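Local coordinates for protein cytosolic phospholipase A2 delta (Homo sapiens, PDB 5IZ5) that hydrolyses glycerophospholipids at the sn-2 position in a calcium-dependent manner, with a preference for linoleic acid there, at residues 167-172 against 210-215; 398-403 against 437-442. The protein carries 3 engineered substitutions. All blocks are in the same frame, centred on the assembly; numbering follows the deposited sequence.

In the fold
The two contacts belong to separate parts of the chain. Contact 1 joins neighbouring antiparallel strands in what is probably a second C2-type domain, away from the annotated sites, and includes one half of the disulfide Cys167-Cys278. Contact 2 lies in the catalytic domain, where the loop after helix 386-397 meets the C-terminal end of helix 428-441 and holds a sulfate ion. The centres of contact 1 and contact 2 are 49 Å apart and the nearest atoms of contact 1 and contact 2 about 33 Å apart, so they do not touch. Contact 2 is the nearer to the substrate site, though not in it: the Met439 side chain lies about 10 Å from that of Gly335, which binds substrate. Both segments of contact 1 precede those of contact 2 in the sequence.

Contact 1: residues 167-172 against 210-215; sequences CLDVHL and AFRFHY
Leu168 pairs with Phe213 and Val170 with Phe211 as antiparallel hydrogen-bonded pairs. Leu168 N to Phe213 O is 2.9 Å and nearly straight; the bond from Phe211 N to Val170 O is more bent, 140° at the hydrogen.

The charged contact is at the non-hydrogen-bonded pair Asp169-Arg212. Arg212 CG is anti to its backbone N (chi1 168°), and bends at chi2 and chi3 carry CD and NE round toward Asp169, whose carboxylate oxygens lie over one face of the guanidinium. Asp169 OD2 lies 3.1 Å from Arg212 NH1, well out of the guanidinium plane, making a salt bridge of charges alone. The two planes are turned 59° apart. On the same face of the sheet Cys167 SG approaches His214 CD2 at 3.6 Å, oblique to the ring, whose ND1 bonds Glu198.

Apolar contacts occupy the other face. Leu168 CB meets the ring edge of Tyr215 at CE2, 3.7 Å away, while Leu168 CD1 lies 4.2 Å from Phe213 CD2.

Phe211 and Phe213 pack on strand 188-193 of the facing sheet, consistent with a C2-like beta sandwich. Strand 160-172 bonds on to strand 266-277, and Cys167 is disulfide-linked to Cys278.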
loop_
_atom_site.group_PDB
_atom_site.type_symbol
_atom_site.label_atom_id
_atom_site.label_comp_id
_atom_site.label_asym_id
_atom_site.label_seq_id
_atom_site.Cartn_x
_atom_site.Cartn_y
_atom_site.Cartn_z
ATOM N N CYS B 167 -20.752 19.675 3.341
ATOM C CA CYS B 167 -20.073 20.356 2.256
ATOM C C CYS B 167 -20.560 21.815 2.255
ATOM O O CYS B 167 -21.763 22.067 2.331
ATOM C CB CYS B 167 -20.421 19.678 0.917
ATOM S SG CYS B 167 -19.814 17.995 0.469
ATOM N N LEU B 168 -19.642 22.782 2.200
ATOM C CA LEU B 168 -20.032 24.199 2.168
ATOM C C LEU B 168 -19.427 24.937 0.984
ATOM O O LEU B 168 -18.209 24.943 0.801
ATOM C CB LEU B 168 -19.751 24.849 3.528
ATOM C CG LEU B 168 -18.975 26.138 3.862
ATOM C CD1 LEU B 168 -18.734 27.139 2.744
ATOM C CD2 LEU B 168 -19.708 26.813 5.019
ATOM N N ASP B 169 -20.299 25.548 0.180
ATOM C CA ASP B 169 -19.883 26.270 -1.023
ATOM C C ASP B 169 -19.940 27.778 -0.814
ATOM O O ASP B 169 -20.931 28.295 -0.301
ATOM C CB ASP B 169 -20.783 25.899 -2.206
ATOM C CG ASP B 169 -20.375 24.598 -2.874
ATOM O OD1 ASP B 169 -19.181 24.232 -2.819
ATOM O OD2 ASP B 169 -21.257 23.948 -3.470
ATOM N N VAL B 170 -18.883 28.472 -1.233
ATOM C CA VAL B 170 -18.815 29.926 -1.141
ATOM C C VAL B 170 -18.644 30.516 -2.541
ATOM O O VAL B 170 -17.646 30.248 -3.209
ATOM C CB VAL B 170 -17.634 30.381 -0.265
ATOM C CG1 VAL B 170 -17.671 31.885 -0.063
ATOM C CG2 VAL B 170 -17.651 29.677 1.080
ATOM N N HIS B 171 -19.622 31.310 -2.978
ATOM C CA HIS B 171 -19.597 31.945 -4.302
ATOM C C HIS B 171 -19.435 33.450 -4.174
ATOM O O HIS B 171 -19.827 34.037 -3.172
ATOM C CB HIS B 171 -20.866 31.602 -5.083
ATOM C CG HIS B 171 -20.982 30.147 -5.408
ATOM N ND1 HIS B 171 -20.343 29.573 -6.488
ATOM C CD2 HIS B 171 -21.636 29.140 -4.779
ATOM C CE1 HIS B 171 -20.610 28.280 -6.518
ATOM N NE2 HIS B 171 -21.392 27.991 -5.492
ATOM N N LEU B 172 -18.859 34.070 -5.197
ATOM C CA LEU B 172 -18.401 35.447 -5.096
ATOM C C LEU B 172 -18.714 36.318 -6.314
ATOM O O LEU B 172 -18.286 36.021 -7.427
ATOM C CB LEU B 172 -16.899 35.435 -4.808
ATOM C CG LEU B 172 -16.043 36.660 -5.137
ATOM C CD1 LEU B 172 -16.621 37.943 -4.563
ATOM C CD2 LEU B 172 -14.630 36.435 -4.646
ATOM N N ALA B 210 -15.214 30.452 -6.960
ATOM C CA ALA B 210 -15.967 29.576 -6.047
ATOM C C ALA B 210 -15.051 28.742 -5.152
ATOM O O ALA B 210 -13.901 28.477 -5.501
ATOM C CB ALA B 210 -16.880 28.659 -6.848
ATOM N N PHE B 211 -15.580 28.328 -4.000
ATOM C CA PHE B 211 -14.834 27.521 -3.036
ATOM C C PHE B 211 -15.713 26.446 -2.412
ATOM O O PHE B 211 -16.895 26.671 -2.151
ATOM C CB PHE B 211 -14.290 28.392 -1.906
ATOM C CG PHE B 211 -13.505 29.574 -2.377
ATOM C CD1 PHE B 211 -12.129 29.498 -2.516
ATOM C CD2 PHE B 211 -14.145 30.766 -2.690
ATOM C CE1 PHE B 211 -11.401 30.589 -2.960
ATOM C CE2 PHE B 211 -13.426 31.858 -3.137
ATOM C CZ PHE B 211 -12.051 31.773 -3.270
ATOM N N ARG B 212 -15.113 25.286 -2.159
ATOM C CA ARG B 212 -15.788 24.195 -1.478
ATOM C C ARG B 212 -14.957 23.776 -0.275
ATOM O O ARG B 212 -13.748 23.584 -0.393
ATOM C CB ARG B 212 -15.958 23.014 -2.445
ATOM C CG ARG B 212 -16.384 21.688 -1.798
ATOM C CD ARG B 212 -17.866 21.432 -1.887
ATOM N NE ARG B 212 -18.293 21.296 -3.267
ATOM C CZ ARG B 212 -19.562 21.125 -3.621
ATOM N NH1 ARG B 212 -20.523 21.056 -2.701
ATOM N NH2 ARG B 212 -19.872 21.018 -4.902
ATOM N N PHE B 213 -15.612 23.646 0.877
ATOM C CA PHE B 213 -15.000 23.051 2.057
ATOM C C PHE B 213 -15.726 21.761 2.409
ATOM O O PHE B 213 -16.960 21.700 2.368
ATOM C CB PHE B 213 -15.076 23.990 3.257
ATOM C CG PHE B 213 -14.199 25.207 3.142
ATOM C CD1 PHE B 213 -12.941 25.240 3.733
ATOM C CD2 PHE B 213 -14.646 26.331 2.472
ATOM C CE1 PHE B 213 -12.137 26.368 3.645
ATOM C CE2 PHE B 213 -13.850 27.464 2.380
ATOM C CZ PHE B 213 -12.594 27.483 2.967
ATOM N N HIS B 214 -14.954 20.742 2.776
ATOM C CA HIS B 214 -15.503 19.505 3.300
ATOM C C HIS B 214 -15.104 19.378 4.752
ATOM O O HIS B 214 -13.935 19.570 5.099
ATOM C CB HIS B 214 -14.962 18.318 2.519
ATOM C CG HIS B 214 -15.252 18.371 1.054
ATOM N ND1 HIS B 214 -14.481 19.097 0.172
ATOM C CD2 HIS B 214 -16.216 17.780 0.311
ATOM C CE1 HIS B 214 -14.956 18.949 -1.051
ATOM N NE2 HIS B 214 -16.011 18.157 -0.995
ATOM N N TYR B 215 -16.069 19.049 5.605
ATOM C CA TYR B 215 -15.818 18.950 7.030
ATOM C C TYR B 215 -16.867 18.068 7.687
ATOM O O TYR B 215 -17.971 17.893 7.180
ATOM C CB TYR B 215 -15.831 20.346 7.666
ATOM C CG TYR B 215 -17.130 21.074 7.454
ATOM C CD1 TYR B 215 -18.061 21.189 8.484
ATOM C CD2 TYR B 215 -17.441 21.621 6.216
ATOM C CE1 TYR B 215 -19.266 21.843 8.281
ATOM C CE2 TYR B 215 -18.633 22.272 6.002
ATOM C CZ TYR B 215 -19.539 22.381 7.036
ATOM O OH TYR B 215 -20.714 23.034 6.818
#

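Contact 2: residues 398-403 against 437-442. With SO4 (sulfate ion), chain M.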
loop_
_atom_site.group_PDB
_atom_site.type_symbol
_atom_site.label_atom_id
_atom_site.label_comp_id
_atom_site.label_asym_id
_atom_site.label_seq_id
_atom_site.Cartn_x
_atom_site.Cartn_y
_atom_site.Cartn_z
ATOM N N LYS B 398 19.523 -7.092 -25.348
ATOM C CA LYS B 398 20.095 -5.838 -25.860
ATOM C C LYS B 398 20.987 -5.148 -24.829
ATOM O O LYS B 398 20.812 -5.328 -23.621
ATOM C CB LYS B 398 18.986 -4.879 -26.306
ATOM C CG LYS B 398 18.253 -4.216 -25.151
ATOM C CD LYS B 398 16.974 -3.534 -25.597
ATOM C CE LYS B 398 16.168 -3.069 -24.396
ATOM N NZ LYS B 398 15.219 -1.988 -24.766
ATOM N N SER B 399 21.931 -4.352 -25.318
ATOM C CA SER B 399 22.874 -3.647 -24.448
ATOM C C SER B 399 22.170 -2.577 -23.622
ATOM O O SER B 399 21.478 -1.722 -24.162
ATOM C CB SER B 399 23.990 -2.994 -25.266
ATOM O OG SER B 399 24.768 -2.124 -24.457
ATOM N N LYS B 400 22.371 -2.625 -22.314
ATOM C CA LYS B 400 21.762 -1.667 -21.410
ATOM C C LYS B 400 22.619 -0.428 -21.211
ATOM O O LYS B 400 22.214 0.482 -20.498
ATOM C CB LYS B 400 21.440 -2.324 -20.068
ATOM C CG LYS B 400 20.571 -3.567 -20.205
ATOM C CD LYS B 400 19.279 -3.283 -20.966
ATOM C CE LYS B 400 18.295 -4.438 -20.885
ATOM N NZ LYS B 400 18.854 -5.703 -21.441
ATOM N N LEU B 401 23.783 -0.370 -21.852
ATOM C CA LEU B 401 24.548 0.854 -21.872
ATOM C C LEU B 401 24.087 1.707 -23.039
ATOM O O LEU B 401 23.902 2.911 -22.884
ATOM C CB LEU B 401 26.050 0.567 -21.945
ATOM C CG LEU B 401 26.587 -0.271 -20.780
ATOM C CD1 LEU B 401 28.035 -0.660 -21.037
ATOM C CD2 LEU B 401 26.447 0.451 -19.446
ATOM N N GLU B 402 23.866 1.086 -24.196
ATOM C CA GLU B 402 23.433 1.828 -25.384
ATOM C C GLU B 402 21.941 2.206 -25.338
ATOM O O GLU B 402 21.514 3.097 -26.064
ATOM C CB GLU B 402 23.799 1.072 -26.669
ATOM C CG GLU B 402 22.800 0.043 -27.113
ATOM C CD GLU B 402 23.284 -0.830 -28.260
ATOM O OE1 GLU B 402 24.470 -0.742 -28.648
ATOM O OE2 GLU B 402 22.462 -1.613 -28.775
ATOM N N VAL B 403 21.157 1.556 -24.474
ATOM C CA VAL B 403 19.742 1.915 -24.299
ATOM C C VAL B 403 19.630 3.347 -23.756
ATOM O O VAL B 403 18.695 4.079 -24.103
ATOM C CB VAL B 403 19.001 0.912 -23.372
ATOM C CG1 VAL B 403 17.664 1.463 -22.920
ATOM C CG2 VAL B 403 18.745 -0.416 -24.077
ATOM N N GLU B 437 11.127 0.751 -17.742
ATOM C CA GLU B 437 10.310 0.767 -18.950
ATOM C C GLU B 437 11.173 0.676 -20.201
ATOM O O GLU B 437 10.863 -0.082 -21.118
ATOM C CB GLU B 437 9.448 2.031 -19.010
ATOM C CG GLU B 437 8.450 2.046 -20.157
ATOM C CD GLU B 437 7.588 3.293 -20.174
ATOM O OE1 GLU B 437 8.140 4.411 -20.118
ATOM O OE2 GLU B 437 6.350 3.158 -20.237
ATOM N N SER B 438 12.242 1.466 -20.235
ATOM C CA SER B 438 13.200 1.451 -21.345
ATOM C C SER B 438 13.873 0.075 -21.533
ATOM O O SER B 438 14.093 -0.367 -22.665
ATOM C CB SER B 438 14.270 2.547 -21.139
ATOM O OG SER B 438 13.799 3.817 -21.557
ATOM N N MET B 439 14.194 -0.599 -20.433
ATOM C CA MET B 439 14.877 -1.890 -20.504
ATOM C C MET B 439 13.944 -3.005 -20.970
ATOM O O MET B 439 14.341 -3.856 -21.773
ATOM C CB MET B 439 15.493 -2.247 -19.149
ATOM C CG MET B 439 16.607 -1.302 -18.732
ATOM S SD MET B 439 17.252 -1.667 -17.090
ATOM C CE MET B 439 18.855 -2.291 -17.521
ATOM N N LEU B 440 12.712 -2.988 -20.473
ATOM C CA LEU B 440 11.719 -4.008 -20.810
ATOM C C LEU B 440 11.125 -3.813 -22.208
ATOM O O LEU B 440 10.825 -4.794 -22.891
ATOM C CB LEU B 440 10.597 -4.024 -19.761
ATOM C CG LEU B 440 10.707 -4.973 -18.558
ATOM C CD1 LEU B 440 12.138 -5.221 -18.107
ATOM C CD2 LEU B 440 9.855 -4.458 -17.400
ATOM N N HIS B 441 10.932 -2.558 -22.616
ATOM C CA HIS B 441 10.280 -2.258 -23.902
ATOM C C HIS B 441 10.976 -1.334 -24.891
ATOM O O HIS B 441 10.555 -1.270 -26.043
ATOM C CB HIS B 441 8.885 -1.682 -23.650
ATOM C CG HIS B 441 8.120 -2.381 -22.568
ATOM N ND1 HIS B 441 7.376 -3.518 -22.798
ATOM C CD2 HIS B 441 7.974 -2.097 -21.253
ATOM C CE1 HIS B 441 6.806 -3.903 -21.671
ATOM N NE2 HIS B 441 7.151 -3.057 -20.718
ATOM N N GLY B 442 11.994 -0.596 -24.470
ATOM C CA GLY B 442 12.653 0.360 -25.363
ATOM C C GLY B 442 11.796 1.523 -25.851
ATOM O O GLY B 442 12.212 2.267 -26.738
HETATM S S SO4 M . 25.141 -4.170 -21.510
HETATM O O1 SO4 M . 25.413 -5.284 -22.448
HETATM O O2 SO4 M . 23.857 -4.405 -20.810
HETATM O O3 SO4 M . 26.238 -4.078 -20.523
HETATM O O4 SO4 M . 25.067 -2.895 -22.252
#
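Lys398 reaches the last turn of helix 428-441 with its ammonium group. NZ donates to Ser438 O at 2.9 Å, in the carbonyl plane and with a C=O...donor angle of 160°. CG sits in the crowded position between backbone N and carbonyl carbon (chi1 75°), and beyond it the chain runs extended to the helix end. CE passes 3.3 Å from Met439 O. Ser438 O is gripped twice, since Gly442 N also donates to it at 2.8 Å. The positive charge would probably be favoured by the partial negative charge at this helix end.

Beside it Lys400 and Met439 make the apolar part of the contact, their side chains crossing at a slant. Met439 CE presses on Lys400 CG at 3.4 Å, tighter than usual for two carbons. Farther along, Val403 CG1 rests 4.0 Å from Ser438 CB.

The bent chain of Lys400 turns NZ back to its own loop, 3.0 Å from Lys398 O; His395 O and Met775 O take further bonds from it. An alanine here would probably leave these three carbonyls without their common ammonium partner and open a gap beside the Met439 methyl. Trp582 and Met775 also touch Met439, and Tyr412 bonds Ser438 OG.

The loop backbone also binds a sulfate ion, probably from the crystallisation liquor. Lys400 N donates to O2 at 2.8 Å and Leu401 N to O4 at 2.9 Å, while Thr776 and Ser581 bind the ion as well.

Helix 428-441 ends at His441, and Gly442, with positive phi, takes the chain out of it; a lysine of an interhelical loop is bound to a carbonyl of the final turn, inside the cytosolic phospholipase A2 catalytic domain.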